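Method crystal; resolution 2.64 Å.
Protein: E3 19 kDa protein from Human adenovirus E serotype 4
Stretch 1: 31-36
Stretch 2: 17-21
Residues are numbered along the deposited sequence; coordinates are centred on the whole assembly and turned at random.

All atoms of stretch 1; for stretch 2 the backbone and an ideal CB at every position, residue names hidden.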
# COMPACT_ATOMS: atom_id res chain seq x y z
N VAL D 31 2.44 -17.41 5.92
CA VAL D 31 2.43 -18.04 7.23
C VAL D 31 2.99 -17.11 8.29
O VAL D 31 4.02 -16.46 8.07
CB VAL D 31 3.28 -19.33 7.22
CG1 VAL D 31 3.21 -20.03 8.57
CG2 VAL D 31 2.83 -20.26 6.10
N LEU D 32 2.32 -17.04 9.43
CA LEU D 32 2.77 -16.20 10.53
C LEU D 32 2.75 -16.98 11.84
O LEU D 32 1.70 -17.12 12.47
CB LEU D 32 1.88 -14.97 10.67
CG LEU D 32 2.33 -13.97 11.74
CD1 LEU D 32 3.46 -13.09 11.21
CD2 LEU D 32 1.17 -13.14 12.23
N ILE D 33 3.91 -17.48 12.26
CA ILE D 33 4.03 -18.21 13.52
C ILE D 33 4.33 -17.26 14.67
O ILE D 33 5.46 -16.79 14.81
CB ILE D 33 5.13 -19.28 13.44
CG1 ILE D 33 4.97 -20.11 12.16
CG2 ILE D 33 5.08 -20.18 14.67
CD1 ILE D 33 6.12 -21.06 11.90
N LYS D 34 3.32 -16.98 15.49
CA LYS D 34 3.49 -16.07 16.61
C LYS D 34 3.62 -16.80 17.96
O LYS D 34 2.68 -17.45 18.41
CB LYS D 34 2.33 -15.07 16.67
CG LYS D 34 2.48 -14.01 17.75
CD LYS D 34 1.37 -12.98 17.67
CE LYS D 34 1.58 -11.85 18.65
NZ LYS D 34 0.45 -10.88 18.62
N CYS D 35 4.78 -16.67 18.58
CA CYS D 35 4.99 -17.16 19.93
C CYS D 35 5.09 -15.98 20.89
O CYS D 35 4.95 -14.83 20.48
CB CYS D 35 6.23 -18.05 20.01
SG CYS D 35 6.12 -19.57 19.02
N GLY D 36 5.36 -16.26 22.16
CA GLY D 36 5.33 -15.22 23.18
C GLY D 36 6.39 -14.14 23.03
O GLY D 36 7.52 -14.42 22.61
N UNK D 17 2.68 -24.45 22.37
CA UNK D 17 1.60 -23.85 21.61
C UNK D 17 1.94 -22.39 21.35
O UNK D 17 1.59 -21.50 22.12
CB UNK D 17 0.27 -23.98 22.35
N UNK D 18 2.66 -22.17 20.25
CA UNK D 18 2.91 -20.84 19.73
C UNK D 18 1.95 -20.60 18.57
O UNK D 18 2.06 -21.23 17.52
CB UNK D 18 4.37 -20.68 19.29
N UNK D 19 1.01 -19.68 18.77
CA UNK D 19 -0.09 -19.47 17.84
C UNK D 19 0.36 -19.07 16.43
O UNK D 19 1.37 -18.38 16.27
CB UNK D 19 -1.02 -18.39 18.40
N UNK D 20 -0.36 -19.53 15.42
CA UNK D 20 -0.03 -19.18 14.05
C UNK D 20 -1.26 -18.81 13.21
O UNK D 20 -2.34 -19.39 13.38
CB UNK D 20 0.71 -20.35 13.39
N UNK D 21 -1.09 -17.84 12.32
CA UNK D 21 -2.16 -17.37 11.45
C UNK D 21 -1.75 -17.45 9.99
O UNK D 21 -0.57 -17.35 9.66
CB UNK D 21 -2.55 -15.94 11.81

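Position 17 comes first and is the least constrained. Its CA-to-CB bond points away from stretch 1, and no atom of that stretch lies within 5.5 Å of the ideal CB. Almost any side chain would fit, polar or charged ones included. The deposited residue is Lys17, which makes no contact with stretch 1.

Position 18 is the most tightly specified. Its CB points toward stretch 1 and sits 2.1 Å from Cys35 SG, far inside the contact distance of two unbonded atoms. No unbonded side chain fits beside that sulfur. A cysteine can bond to it through its own SG, although a CB 2.1 Å from Cys35 SG is too close even for a disulfide, which points to strained or imprecise local geometry. The deposited residue is Cys18, and its SG lies 2.0 Å from Cys35 SG in a disulfide with a chi3 of 123°. Both cysteines adopt the m rotamer. The bond ties the two stretches together just after the end of the strand in stretch 1 and shortly before the start of the one in stretch 2, although Cys18 itself is poorly ordered.

At position 19 the CB points sideways, 3.8 Å from Lys34 O. The backbone does the defining work: the carbonyl O of 19 accepts a hydrogen bond from Lys34 N at a short 2.5 Å, with an angle of 135°. Since this demands nothing of the side chain, a flexible polar residue, or one with an aliphatic stem to lie against the lysine, would suit. The deposited Gln19, in the p rotamer, brings its CG to 3.8 Å from Lys34 CB, so methylene packs on methylene.

Position 20 pairs with Ile33 as an antiparallel, non-hydrogen-bonded pair, their CA atoms 4.2 Å apart, and its CB shares a sheet face with the isoleucine side chain. Extended backbone angles and an aliphatic neighbour favour leucine, isoleucine, valine or perhaps an aromatic. Leu20 is found, its CD1 4.3 Å from Ile33 CG1, a loose apolar contact. On the backbone, Leu20 CA lies 3.1 Å from Leu32 O in a CA-H...O contact.

Position 21 faces Leu32 in an antiparallel hydrogen-bonded pair: its N donates to Leu32 O and its O accepts from Leu32 N, both at 2.9 Å. These bonds ask only for a backbone N-H, which excludes proline and leaves the side chain otherwise free. The CB lies on the same sheet face as the leucine side chain, which offers methyl groups and no polar partner, so a beta-branched or apolar residue would be plausible, as would a small polar one. Ser21 is the deposited choice; in the p rotamer its OG comes to 3.3 Å from Leu32 CD2, a close packing contact rather than a polar one.

Stretch 2 (17-21) KCQLS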
# COMPACT_ATOMS: atom_id res chain seq x y z
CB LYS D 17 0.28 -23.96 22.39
CG LYS D 17 -0.93 -23.39 21.67
CD LYS D 17 -2.17 -23.40 22.56
CE LYS D 17 -2.53 -24.81 22.99
NZ LYS D 17 -3.76 -24.85 23.83
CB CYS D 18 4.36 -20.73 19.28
SG CYS D 18 5.55 -20.61 20.62
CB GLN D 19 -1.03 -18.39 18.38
CG GLN D 19 -0.41 -16.99 18.39
CD GLN D 19 -1.35 -15.91 18.84
OE1 GLN D 19 -1.51 -15.66 20.04
NE2 GLN D 19 -1.99 -15.24 17.89
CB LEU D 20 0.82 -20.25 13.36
CG LEU D 20 0.33 -21.68 13.12
CD1 LEU D 20 1.31 -22.38 12.18
CD2 LEU D 20 0.21 -22.47 14.41
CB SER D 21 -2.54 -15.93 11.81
OG SER D 21 -1.40 -15.11 11.91
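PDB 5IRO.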